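PDB 1FMJ: retinol dehydratase from Spodoptera frugiperda, which converts retinol to anhydroretinol, probably by way of a sulfated intermediate, using the fold and nucleotide cofactor site of the sulfotransferases. Local coordinates for residues H164-L169 and Y222-Y227; D186-A191 and K329-W334; V190-F195 and D321-E326; P226-V231 and D337-T342. One frame throughout, in Å; residues are numbered along the deposited sequence.

Interaction 1: residues H164-L169 and Y222-Y227. With RTL (retinol), chain H.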
# COMPACT_ATOMS: atom_id res chain seq x y z
N HIS A 164 1.73 3.22 -3.28
CA HIS A 164 1.04 3.79 -2.14
C HIS A 164 1.35 5.29 -2.16
O HIS A 164 1.15 5.99 -1.18
CB HIS A 164 1.49 3.14 -0.83
CG HIS A 164 1.21 1.67 -0.76
ND1 HIS A 164 -0.03 1.14 -1.03
CD2 HIS A 164 2.02 0.62 -0.47
CE1 HIS A 164 0.02 -0.18 -0.90
NE2 HIS A 164 1.25 -0.52 -0.57
N LEU A 165 1.85 5.79 -3.29
CA LEU A 165 2.15 7.21 -3.36
C LEU A 165 0.91 8.01 -3.72
O LEU A 165 0.14 7.62 -4.60
CB LEU A 165 3.26 7.49 -4.38
CG LEU A 165 4.67 7.03 -3.98
CD1 LEU A 165 5.66 7.35 -5.08
CD2 LEU A 165 5.07 7.70 -2.68
N PRO A 166 0.68 9.13 -3.02
CA PRO A 166 -0.48 9.98 -3.31
C PRO A 166 -0.22 10.60 -4.68
O PRO A 166 0.94 10.72 -5.10
CB PRO A 166 -0.45 11.00 -2.17
CG PRO A 166 1.00 11.11 -1.84
CD PRO A 166 1.44 9.66 -1.87
N LEU A 167 -1.28 10.97 -5.39
CA LEU A 167 -1.13 11.53 -6.72
C LEU A 167 -0.19 12.73 -6.86
O LEU A 167 0.48 12.85 -7.88
CB LEU A 167 -2.51 11.92 -7.29
CG LEU A 167 -3.53 10.78 -7.45
CD1 LEU A 167 -4.81 11.32 -8.10
CD2 LEU A 167 -2.94 9.65 -8.29
N SER A 168 -0.11 13.58 -5.84
CA SER A 168 0.75 14.77 -5.91
C SER A 168 2.25 14.50 -6.01
O SER A 168 3.02 15.41 -6.35
CB SER A 168 0.47 15.68 -4.71
OG SER A 168 0.78 15.04 -3.50
N LEU A 169 2.68 13.27 -5.72
CA LEU A 169 4.09 12.94 -5.82
C LEU A 169 4.38 12.26 -7.16
O LEU A 169 5.52 11.98 -7.50
CB LEU A 169 4.53 12.03 -4.67
CG LEU A 169 4.38 12.69 -3.29
CD1 LEU A 169 4.93 11.78 -2.20
CD2 LEU A 169 5.10 14.03 -3.30
N TYR A 222 2.69 8.38 10.51
CA TYR A 222 3.07 7.05 10.05
C TYR A 222 3.28 7.13 8.55
O TYR A 222 2.94 8.13 7.91
CB TYR A 222 2.02 5.98 10.37
CG TYR A 222 2.53 4.58 10.08
CD1 TYR A 222 3.66 4.07 10.74
CD2 TYR A 222 1.94 3.80 9.10
CE1 TYR A 222 4.18 2.81 10.40
CE2 TYR A 222 2.45 2.55 8.76
CZ TYR A 222 3.56 2.06 9.41
OH TYR A 222 4.07 0.84 9.04
N THR A 223 3.86 6.08 8.00
CA THR A 223 4.18 5.99 6.58
C THR A 223 3.09 6.44 5.60
O THR A 223 1.97 5.94 5.60
CB THR A 223 4.62 4.54 6.22
OG1 THR A 223 5.62 4.11 7.17
CG2 THR A 223 5.21 4.49 4.81
N LEU A 224 3.47 7.41 4.77
CA LEU A 224 2.63 8.01 3.74
C LEU A 224 1.33 8.71 4.15
O LEU A 224 0.48 8.98 3.31
CB LEU A 224 2.37 6.99 2.62
CG LEU A 224 3.66 6.71 1.81
CD1 LEU A 224 3.40 5.66 0.76
CD2 LEU A 224 4.17 8.00 1.15
N THR A 225 1.19 9.00 5.44
CA THR A 225 0.04 9.77 5.92
C THR A 225 0.54 11.21 5.67
O THR A 225 1.70 11.40 5.28
CB THR A 225 -0.19 9.57 7.45
OG1 THR A 225 0.99 9.92 8.17
CG2 THR A 225 -0.57 8.12 7.74
N PRO A 226 -0.29 12.25 5.90
CA PRO A 226 -1.67 12.30 6.40
C PRO A 226 -2.61 11.40 5.61
O PRO A 226 -2.69 11.50 4.40
CB PRO A 226 -2.04 13.78 6.24
CG PRO A 226 -0.72 14.48 6.38
CD PRO A 226 0.17 13.60 5.54
N TYR A 227 -3.32 10.53 6.31
CA TYR A 227 -4.24 9.61 5.66
C TYR A 227 -5.29 10.29 4.77
O TYR A 227 -5.46 9.94 3.60
CB TYR A 227 -4.95 8.75 6.70
CG TYR A 227 -6.06 7.93 6.08
CD1 TYR A 227 -5.79 6.76 5.39
CD2 TYR A 227 -7.39 8.38 6.14
CE1 TYR A 227 -6.80 6.05 4.75
CE2 TYR A 227 -8.41 7.67 5.50
CZ TYR A 227 -8.11 6.51 4.81
OH TYR A 227 -9.11 5.83 4.16
C1 RTL H . 12.68 -5.29 5.76
C2 RTL H . 13.91 -4.58 6.41
C3 RTL H . 14.97 -4.17 5.39
C4 RTL H . 15.12 -4.35 3.88
C5 RTL H . 13.84 -5.07 3.43
C6 RTL H . 12.74 -5.50 4.20
C7 RTL H . 11.56 -6.17 3.61
C8 RTL H . 10.52 -5.52 3.02
C9 RTL H . 9.34 -6.18 2.43
C10 RTL H . 8.37 -5.37 1.87
C11 RTL H . 7.09 -5.73 1.21
C12 RTL H . 6.05 -4.97 1.69
C13 RTL H . 4.60 -4.88 1.42
C14 RTL H . 3.59 -4.10 1.92
C15 RTL H . 3.23 -2.86 1.22
O1 RTL H . 2.29 -3.07 0.26
C16 RTL H . 11.56 -4.34 6.22
C17 RTL H . 12.58 -6.59 6.57
C18 RTL H . 13.91 -5.32 1.92
C19 RTL H . 9.23 -7.72 2.46
C20 RTL H . 4.29 -5.93 0.34
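Leu224 pushes its side chain against three consecutive residues, His164, Leu165 and Pro166, and its two methyls divide the work. CD1 is packed tightly on the His164 backbone, with Leu224 CD1 3.0 Å from His164 O, and it also meets His164 CB at 3.5 Å. The other methyl, Leu224 CD2, faces Leu165 CD2 at 3.9 Å and reaches Pro166 CD at 4.4 Å. Although the CB of Leu165 points away from 222-227, its CD2 methyl comes back to make this contact. Leu224 is the third residue of a type II turn from Tyr222 to Thr225; it has the positive phi (60°) of that turn position, and its CB points toward the facing loop. That loop leaves strand 160-163 of the parallel sheet in the P-loop-type alpha/beta fold of the sulfotransferases and carries His164, one of the retinol-pocket residues. His164 splits its side chain between the two tasks: CB points to Leu224, whereas the ring, with CG anti to the carbonyl carbon (chi1 -62°), leads away to the ligand. His164 NE2 meets retinol O1 at 2.9 Å through a nearly straight hydrogen bond (168°) lying in the ring plane. Lys162 NZ binds the same hydroxyl. The bond from ND1 to Ser70 O engages the other ring nitrogen and fixes the rotation of the imidazole. His164 O, beside the Leu224 methyl, accepts from His230 NE2 of helix 227-235.

Interaction 2: residues D186-A191 and K329-W334; sequences DPRDVA and KQAEKW
Between 186-191 and 329-334 the nearest CA atoms are those of Arg188 and Ala331, 7.5 Å apart, close enough for a methyl and a folded aliphatic chain to meet. Ala331 CB rests on the methylene part of Arg188, 3.8 Å from Arg188 CD. One turn further along 325-338, Trp334 stretches its indole across to the first turn of the other helix. CG lies anti to its own backbone N (chi1 178°), which directs the six-membered ring to Pro187: Pro187 CB is 3.6 Å from Trp334 CZ3 and 4.0 Å from Trp334 CH2, approaching obliquely. The guanidinium of Arg188 works on its own side of the contact. A bend at chi3 (-61°) turns it back to Asp186, which it grips side-on, Arg188 NE to Asp186 OD1 at 3.0 Å (169°) and Arg188 NH2 to Asp186 OD2 at 2.8 Å, both on syn lone pairs and close to the guanidinium plane. Asp186 OD1 also takes Arg188 N at 2.9 Å, on its anti side, and so caps the helix. The grip on Asp186 holds the guanidinium to one side, with CG and CD lying against Ala331 CB. Trp319 makes a cation-pi contact with Arg188. Helix 210-218 packs on Ala331 through Trp214, helix 227-235 supplies Tyr227 and Phe228 around Pro187, and strand 179-184 leads into the capped helix start.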
# COMPACT_ATOMS: atom_id res chain seq x y z
N ASP A 186 -12.07 2.19 5.43
CA ASP A 186 -12.30 2.86 6.71
C ASP A 186 -10.93 3.00 7.37
O ASP A 186 -10.23 2.01 7.54
CB ASP A 186 -13.21 2.00 7.59
CG ASP A 186 -13.64 2.70 8.86
OD1 ASP A 186 -12.79 3.29 9.57
OD2 ASP A 186 -14.85 2.65 9.15
N PRO A 187 -10.53 4.23 7.75
CA PRO A 187 -9.24 4.53 8.38
C PRO A 187 -8.94 3.72 9.64
O PRO A 187 -7.79 3.38 9.93
CB PRO A 187 -9.33 6.02 8.69
CG PRO A 187 -10.42 6.52 7.82
CD PRO A 187 -11.40 5.42 7.76
N ARG A 188 -9.98 3.42 10.41
CA ARG A 188 -9.80 2.68 11.65
C ARG A 188 -9.33 1.25 11.43
O ARG A 188 -8.47 0.76 12.16
CB ARG A 188 -11.09 2.75 12.47
CG ARG A 188 -11.35 4.17 12.95
CD ARG A 188 -12.78 4.39 13.38
NE ARG A 188 -13.70 4.17 12.28
CZ ARG A 188 -15.00 4.44 12.33
NH1 ARG A 188 -15.53 4.94 13.43
NH2 ARG A 188 -15.76 4.20 11.27
N ASP A 189 -9.87 0.58 10.42
CA ASP A 189 -9.47 -0.79 10.09
C ASP A 189 -8.10 -0.77 9.39
O ASP A 189 -7.34 -1.73 9.48
CB ASP A 189 -10.49 -1.45 9.16
CG ASP A 189 -11.78 -1.78 9.87
OD1 ASP A 189 -11.72 -2.15 11.06
OD2 ASP A 189 -12.86 -1.69 9.23
N VAL A 190 -7.83 0.31 8.67
CA VAL A 190 -6.56 0.48 7.99
C VAL A 190 -5.47 0.58 9.07
O VAL A 190 -4.38 0.02 8.93
CB VAL A 190 -6.55 1.80 7.15
CG1 VAL A 190 -5.15 2.10 6.66
CG2 VAL A 190 -7.48 1.67 5.95
N ALA A 191 -5.78 1.30 10.14
CA ALA A 191 -4.84 1.48 11.24
C ALA A 191 -4.54 0.12 11.87
O ALA A 191 -3.39 -0.22 12.11
CB ALA A 191 -5.42 2.43 12.28
N LYS A 329 -13.98 7.65 20.41
CA LYS A 329 -14.40 9.04 20.35
C LYS A 329 -13.37 9.87 19.60
O LYS A 329 -13.71 10.69 18.74
CB LYS A 329 -14.57 9.61 21.77
CG LYS A 329 -15.69 8.97 22.58
CD LYS A 329 -17.05 9.23 21.97
CE LYS A 329 -18.16 8.67 22.85
NZ LYS A 329 -19.51 9.04 22.34
N GLN A 330 -12.10 9.66 19.93
CA GLN A 330 -11.02 10.38 19.28
C GLN A 330 -11.07 10.18 17.77
O GLN A 330 -10.87 11.11 16.99
CB GLN A 330 -9.68 9.90 19.82
CG GLN A 330 -8.47 10.55 19.15
CD GLN A 330 -7.16 10.03 19.69
OE1 GLN A 330 -6.92 8.82 19.71
NE2 GLN A 330 -6.29 10.93 20.13
N ALA A 331 -11.34 8.95 17.35
CA ALA A 331 -11.40 8.61 15.93
C ALA A 331 -12.55 9.30 15.22
O ALA A 331 -12.39 9.76 14.09
CB ALA A 331 -11.52 7.11 15.75
N GLU A 332 -13.70 9.36 15.89
CA GLU A 332 -14.89 9.99 15.31
C GLU A 332 -14.65 11.48 15.07
O GLU A 332 -15.01 12.01 14.02
CB GLU A 332 -16.10 9.79 16.23
N LYS A 333 -14.04 12.14 16.03
CA LYS A 333 -13.75 13.56 15.90
C LYS A 333 -12.82 13.76 14.70
O LYS A 333 -13.06 14.62 13.84
CB LYS A 333 -13.07 14.06 17.18
CG LYS A 333 -12.77 15.55 17.23
CD LYS A 333 -12.14 15.88 18.58
CE LYS A 333 -11.79 17.35 18.73
NZ LYS A 333 -11.31 17.64 20.12
N TRP A 334 -11.78 12.94 14.63
CA TRP A 334 -10.81 13.02 13.55
C TRP A 334 -11.48 12.82 12.21
O TRP A 334 -11.22 13.56 11.25
CB TRP A 334 -9.71 11.98 13.76
CG TRP A 334 -8.67 11.94 12.67
CD1 TRP A 334 -7.88 12.98 12.26
CD2 TRP A 334 -8.28 10.80 11.90
NE1 TRP A 334 -7.01 12.55 11.28
CE2 TRP A 334 -7.23 11.22 11.04
CE3 TRP A 334 -8.70 9.46 11.85
CZ2 TRP A 334 -6.60 10.34 10.14
CZ3 TRP A 334 -8.08 8.59 10.95
CH2 TRP A 334 -7.04 9.04 10.11

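Interaction 3: residues V190-F195 and D321-E326. With A3P (adenosine-3'-5'-diphosphate), chain G.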
# COMPACT_ATOMS: atom_id res chain seq x y z
N VAL A 190 -7.83 0.31 8.67
CA VAL A 190 -6.56 0.48 7.99
C VAL A 190 -5.47 0.58 9.07
O VAL A 190 -4.38 0.02 8.93
CB VAL A 190 -6.55 1.80 7.15
CG1 VAL A 190 -5.15 2.10 6.66
CG2 VAL A 190 -7.48 1.67 5.95
N ALA A 191 -5.78 1.30 10.14
CA ALA A 191 -4.84 1.48 11.24
C ALA A 191 -4.54 0.12 11.87
O ALA A 191 -3.39 -0.22 12.11
CB ALA A 191 -5.42 2.43 12.28
N VAL A 192 -5.59 -0.66 12.14
CA VAL A 192 -5.42 -1.99 12.72
C VAL A 192 -4.61 -2.88 11.77
O VAL A 192 -3.67 -3.56 12.18
CB VAL A 192 -6.78 -2.68 13.01
CG1 VAL A 192 -6.56 -4.15 13.43
CG2 VAL A 192 -7.48 -1.95 14.13
N SER A 193 -4.95 -2.86 10.49
CA SER A 193 -4.22 -3.69 9.54
C SER A 193 -2.78 -3.21 9.37
O SER A 193 -1.86 -4.02 9.18
CB SER A 193 -4.91 -3.73 8.17
OG SER A 193 -4.24 -4.63 7.30
N SER A 194 -2.58 -1.90 9.44
CA SER A 194 -1.24 -1.34 9.31
C SER A 194 -0.42 -1.69 10.54
O SER A 194 0.78 -1.92 10.46
CB SER A 194 -1.32 0.18 9.13
OG SER A 194 -1.90 0.51 7.87
N PHE A 195 -1.08 -1.74 11.70
CA PHE A 195 -0.41 -2.09 12.94
C PHE A 195 0.19 -3.49 12.78
O PHE A 195 1.39 -3.68 12.99
CB PHE A 195 -1.41 -2.07 14.10
CG PHE A 195 -0.91 -2.73 15.37
CD1 PHE A 195 0.13 -2.18 16.11
CD2 PHE A 195 -1.50 -3.91 15.83
CE1 PHE A 195 0.57 -2.78 17.30
CE2 PHE A 195 -1.07 -4.52 17.01
CZ PHE A 195 -0.03 -3.95 17.74
N ASP A 321 -12.77 -3.95 18.01
CA ASP A 321 -12.10 -4.83 18.97
C ASP A 321 -10.76 -4.27 19.41
O ASP A 321 -10.12 -4.83 20.29
CB ASP A 321 -11.84 -6.22 18.37
CG ASP A 321 -13.12 -6.96 18.05
OD1 ASP A 321 -13.99 -7.03 18.94
OD2 ASP A 321 -13.24 -7.48 16.92
N TYR A 322 -10.35 -3.16 18.80
CA TYR A 322 -9.07 -2.54 19.11
C TYR A 322 -9.12 -1.13 19.69
O TYR A 322 -8.14 -0.65 20.25
CB TYR A 322 -8.19 -2.48 17.86
CG TYR A 322 -7.71 -3.82 17.34
CD1 TYR A 322 -8.57 -4.66 16.65
CD2 TYR A 322 -6.39 -4.22 17.52
CE1 TYR A 322 -8.12 -5.88 16.14
CE2 TYR A 322 -5.93 -5.43 17.03
CZ TYR A 322 -6.80 -6.25 16.33
OH TYR A 322 -6.33 -7.45 15.82
N PHE A 323 -10.25 -0.45 19.54
CA PHE A 323 -10.41 0.90 20.06
C PHE A 323 -11.26 0.93 21.32
O PHE A 323 -12.37 0.39 21.35
CB PHE A 323 -11.09 1.79 19.02
CG PHE A 323 -10.27 2.05 17.80
CD1 PHE A 323 -9.83 1.00 16.99
CD2 PHE A 323 -9.95 3.36 17.43
CE1 PHE A 323 -9.10 1.25 15.83
CE2 PHE A 323 -9.21 3.61 16.28
CZ PHE A 323 -8.79 2.56 15.48
N ASP A 324 -10.75 1.56 22.38
CA ASP A 324 -11.52 1.65 23.60
C ASP A 324 -12.47 2.83 23.47
O ASP A 324 -12.50 3.48 22.42
CB ASP A 324 -10.61 1.81 24.83
CG ASP A 324 -9.68 3.00 24.74
OD1 ASP A 324 -8.69 3.01 25.48
OD2 ASP A 324 -9.94 3.93 23.94
N GLU A 325 -13.24 3.11 24.51
CA GLU A 325 -14.18 4.22 24.44
C GLU A 325 -13.51 5.52 23.99
O GLU A 325 -13.96 6.15 23.03
CB GLU A 325 -14.88 4.41 25.80
CG GLU A 325 -14.29 3.65 27.00
CD GLU A 325 -14.34 2.11 26.87
OE1 GLU A 325 -15.41 1.54 26.54
OE2 GLU A 325 -13.30 1.48 27.11
N GLU A 326 -12.43 5.90 24.66
CA GLU A 326 -11.69 7.12 24.32
C GLU A 326 -11.21 7.15 22.87
O GLU A 326 -11.47 8.10 22.14
CB GLU A 326 -10.48 7.29 25.24
CG GLU A 326 -9.53 8.38 24.78
CD GLU A 326 -8.17 8.30 25.45
OE1 GLU A 326 -8.10 8.50 26.69
OE2 GLU A 326 -7.17 8.03 24.74
P1 A3P G . -6.81 -7.08 7.25
O1P A3P G . -5.53 -6.78 7.91
O2P A3P G . -7.09 -8.53 7.25
O3P A3P G . -7.91 -6.36 7.91
P2 A3P G . -3.37 -4.37 1.06
O4P A3P G . -3.35 -5.41 0.02
O5P A3P G . -3.65 -3.04 0.46
O6P A3P G . -2.07 -4.36 1.79
O5' A3P G . -4.53 -4.69 2.08
C5' A3P G . -4.54 -5.88 2.85
C4' A3P G . -5.89 -6.07 3.54
O4' A3P G . -6.78 -6.74 2.61
C3' A3P G . -5.80 -7.01 4.75
O3' A3P G . -6.75 -6.57 5.75
C2' A3P G . -6.06 -8.35 4.10
O2' A3P G . -6.31 -9.47 4.95
C1' A3P G . -7.20 -7.99 3.17
N9 A3P G . -7.40 -8.98 2.11
C8 A3P G . -6.48 -9.58 1.27
N7 A3P G . -6.97 -10.43 0.41
C5 A3P G . -8.33 -10.42 0.70
C6 A3P G . -9.46 -11.11 0.14
N6 A3P G . -9.36 -11.99 -0.86
N1 A3P G . -10.72 -10.85 0.68
C2 A3P G . -10.87 -9.95 1.70
N3 A3P G . -9.88 -9.23 2.31
C4 A3P G . -8.63 -9.52 1.75
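One face of the Tyr322 ring carries Val192 CG1, seated over the centre, while the Phe323 ring turns its edge to the same valine. The first is a CH-pi contact: Val192 CG1 lies 3.6 Å from the Tyr322 ring centroid and 13° off the normal. The second methyl, Val192 CG2, falls in the Phe323 ring plane, 4.0 Å from Phe323 CE1, and also touches Tyr322 CG at 3.7 Å. Val192 thus wedges between two neighbouring aromatic residues: with CG1 anti to the backbone N (chi1 172°), this methyl comes over the tyrosine and CG2 comes to the phenylalanine edge. Trp214 and Trp319 meet the Phe323 ring edge-to-face, and the Tyr322 hydroxyl is hydrogen-bonded to His196 NE2. Helix 187-200, in which Val190 O accepts from both OG and N of Ser194, is the one that, in the sulfotransferase fold, brings a serine to the 3'-phosphate of the nucleotide. Here Ser193, next to Val192, gives that bond from OG to A3P O1P at 2.6 Å, and Arg73 NE binds the same OG.

Interaction 4: residues P226-V231 and D337-T342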
# COMPACT_ATOMS: atom_id res chain seq x y z
N PRO A 226 -0.29 12.25 5.90
CA PRO A 226 -1.67 12.30 6.40
C PRO A 226 -2.61 11.40 5.61
O PRO A 226 -2.69 11.50 4.40
CB PRO A 226 -2.04 13.78 6.24
CG PRO A 226 -0.72 14.48 6.38
CD PRO A 226 0.17 13.60 5.54
N TYR A 227 -3.32 10.53 6.31
CA TYR A 227 -4.24 9.61 5.66
C TYR A 227 -5.29 10.29 4.77
O TYR A 227 -5.46 9.94 3.60
CB TYR A 227 -4.95 8.75 6.70
CG TYR A 227 -6.06 7.93 6.08
CD1 TYR A 227 -5.79 6.76 5.39
CD2 TYR A 227 -7.39 8.38 6.14
CE1 TYR A 227 -6.80 6.05 4.75
CE2 TYR A 227 -8.41 7.67 5.50
CZ TYR A 227 -8.11 6.51 4.81
OH TYR A 227 -9.11 5.83 4.16
N PHE A 228 -6.02 11.26 5.32
CA PHE A 228 -7.04 11.91 4.53
C PHE A 228 -6.56 12.72 3.33
O PHE A 228 -7.28 12.83 2.33
CB PHE A 228 -7.95 12.74 5.42
CG PHE A 228 -8.94 11.93 6.17
CD1 PHE A 228 -8.76 11.66 7.52
CD2 PHE A 228 -10.06 11.41 5.52
CE1 PHE A 228 -9.68 10.88 8.21
CE2 PHE A 228 -10.98 10.63 6.20
CZ PHE A 228 -10.79 10.36 7.55
N GLU A 229 -5.37 13.30 3.41
CA GLU A 229 -4.85 14.05 2.27
C GLU A 229 -4.58 13.07 1.14
O GLU A 229 -4.77 13.39 -0.04
CB GLU A 229 -3.57 14.79 2.65
CG GLU A 229 -3.77 15.90 3.68
CD GLU A 229 -4.98 16.77 3.37
OE1 GLU A 229 -5.12 17.17 2.20
OE2 GLU A 229 -5.78 17.04 4.29
N HIS A 230 -4.16 11.87 1.50
CA HIS A 230 -3.86 10.82 0.51
C HIS A 230 -5.16 10.44 -0.21
O HIS A 230 -5.22 10.43 -1.44
CB HIS A 230 -3.25 9.60 1.22
CG HIS A 230 -2.61 8.60 0.31
ND1 HIS A 230 -3.31 7.95 -0.69
CD2 HIS A 230 -1.35 8.11 0.27
CE1 HIS A 230 -2.51 7.08 -1.29
NE2 HIS A 230 -1.31 7.16 -0.72
N VAL A 231 -6.19 10.15 0.56
CA VAL A 231 -7.49 9.78 0.00
C VAL A 231 -8.14 10.92 -0.79
O VAL A 231 -8.64 10.71 -1.89
CB VAL A 231 -8.48 9.37 1.10
CG1 VAL A 231 -9.85 9.05 0.48
CG2 VAL A 231 -7.95 8.16 1.87
N ASP A 337 -13.93 15.83 11.44
CA ASP A 337 -13.19 17.03 11.07
C ASP A 337 -12.70 16.95 9.63
O ASP A 337 -12.83 17.90 8.87
CB ASP A 337 -12.01 17.25 12.01
CG ASP A 337 -12.45 17.62 13.41
OD1 ASP A 337 -13.59 18.10 13.57
OD2 ASP A 337 -11.64 17.45 14.36
N ASN A 338 -12.13 15.81 9.25
CA ASN A 338 -11.61 15.66 7.89
C ASN A 338 -12.68 15.50 6.80
O ASN A 338 -12.39 15.68 5.62
CB ASN A 338 -10.63 14.47 7.82
CG ASN A 338 -9.29 14.79 8.46
OD1 ASN A 338 -9.05 14.50 9.63
ND2 ASN A 338 -8.41 15.39 7.68
N LEU A 339 -13.91 15.17 7.19
CA LEU A 339 -14.98 15.01 6.22
C LEU A 339 -15.83 16.28 6.16
O LEU A 339 -16.83 16.35 5.42
CB LEU A 339 -15.87 13.82 6.57
CG LEU A 339 -15.25 12.42 6.57
CD1 LEU A 339 -16.38 11.39 6.65
CD2 LEU A 339 -14.43 12.19 5.29
N LYS A 340 -15.44 17.29 6.93
CA LYS A 340 -16.15 18.55 6.97
C LYS A 340 -15.87 19.33 5.69
O LYS A 340 -14.72 19.46 5.26
CB LYS A 340 -15.73 19.37 8.20
CG LYS A 340 -16.50 20.67 8.38
CD LYS A 340 -16.40 21.23 9.80
CE LYS A 340 -17.29 22.48 9.94
NZ LYS A 340 -17.44 22.98 11.34
N ASP A 341 -16.92 19.83 5.05
CA ASP A 341 -16.78 20.60 3.83
C ASP A 341 -16.24 19.78 2.65
O ASP A 341 -15.42 20.26 1.88
CB ASP A 341 -15.88 21.81 4.06
CG ASP A 341 -16.44 22.78 5.08
OD1 ASP A 341 -17.66 23.06 5.04
OD2 ASP A 341 -15.66 23.28 5.91
N THR A 342 -16.71 18.54 2.53
CA THR A 342 -16.31 17.67 1.44
C THR A 342 -17.42 16.66 1.25
O THR A 342 -18.19 16.40 2.17
CB THR A 342 -15.00 16.92 1.73
OG1 THR A 342 -14.65 16.11 0.60
CG2 THR A 342 -15.16 16.01 2.94
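Phe228 and Asn338 lie flat against each other, ring plane and amide plane only 11° apart. The first carbon of the asparagine side chain makes the main contact: Asn338 CB stands over one face of the ring, 3.5 Å from the Phe228 centroid and 19° off the normal, a CH-pi contact displaced toward the rim. The amide carbon follows over the ring margin, Asn338 CG lying 3.3 Å from Phe228 CD1. Both residues carry CG anti to the carbonyl carbon, and both point their CB atoms at the other segment, which lays the asparagine side chain over the ring, its amide nearly parallel above the margin. The opposite face of Phe228 is taken by Tyr227, whose CD2 sits over the ring centre 3.7 Å above the plane, so the phenyl ring is held between its own neighbour in sequence and the end of the other helix. Leu339 adds a methyl from another quarter: its CB points past the contact, but CD2 turns in to Phe228 CE2 at 3.9 Å, approaching obliquely, with the leucine and phenylalanine side chains roughly at right angles. Trp334, one turn before Asn338 on helix 325-338, meets Phe228 edge-to-face. The contact thus joins the first turn of helix 227-235 to the C-terminal end of helix 325-338. Within these two segments the side chains meet by apolar packing, CH-pi contact and the amide lying over the ring margin, which implies a fit by shape here, while the hydrogen bond of Lys232 NZ to Asn338 O supplies a directional tie beside it.

In the fold
Interaction 1 lies about 9 Å from the centre of the chain and holds a retinol-binding histidine; the other three centre about 18 Å out, yet interaction 3 is buried like 1, whereas 2 and 4 are partly buried. Interaction 2 joins helices 187-200 and 325-338 themselves, and 3 joins helix 187-200 to the loop leading into 325-338. Their chemistry differs: 2 adds a capping carboxylate and an arginine to plain packing, and 3 relies on aromatic rings beside the helical residue Ser193 that binds the 3'-phosphate. The two adjoin where Arg188 O packs against Phe323 CE1, 3.8 Å away. Interaction 4 joins the far end of 325-338 to helix 227-235.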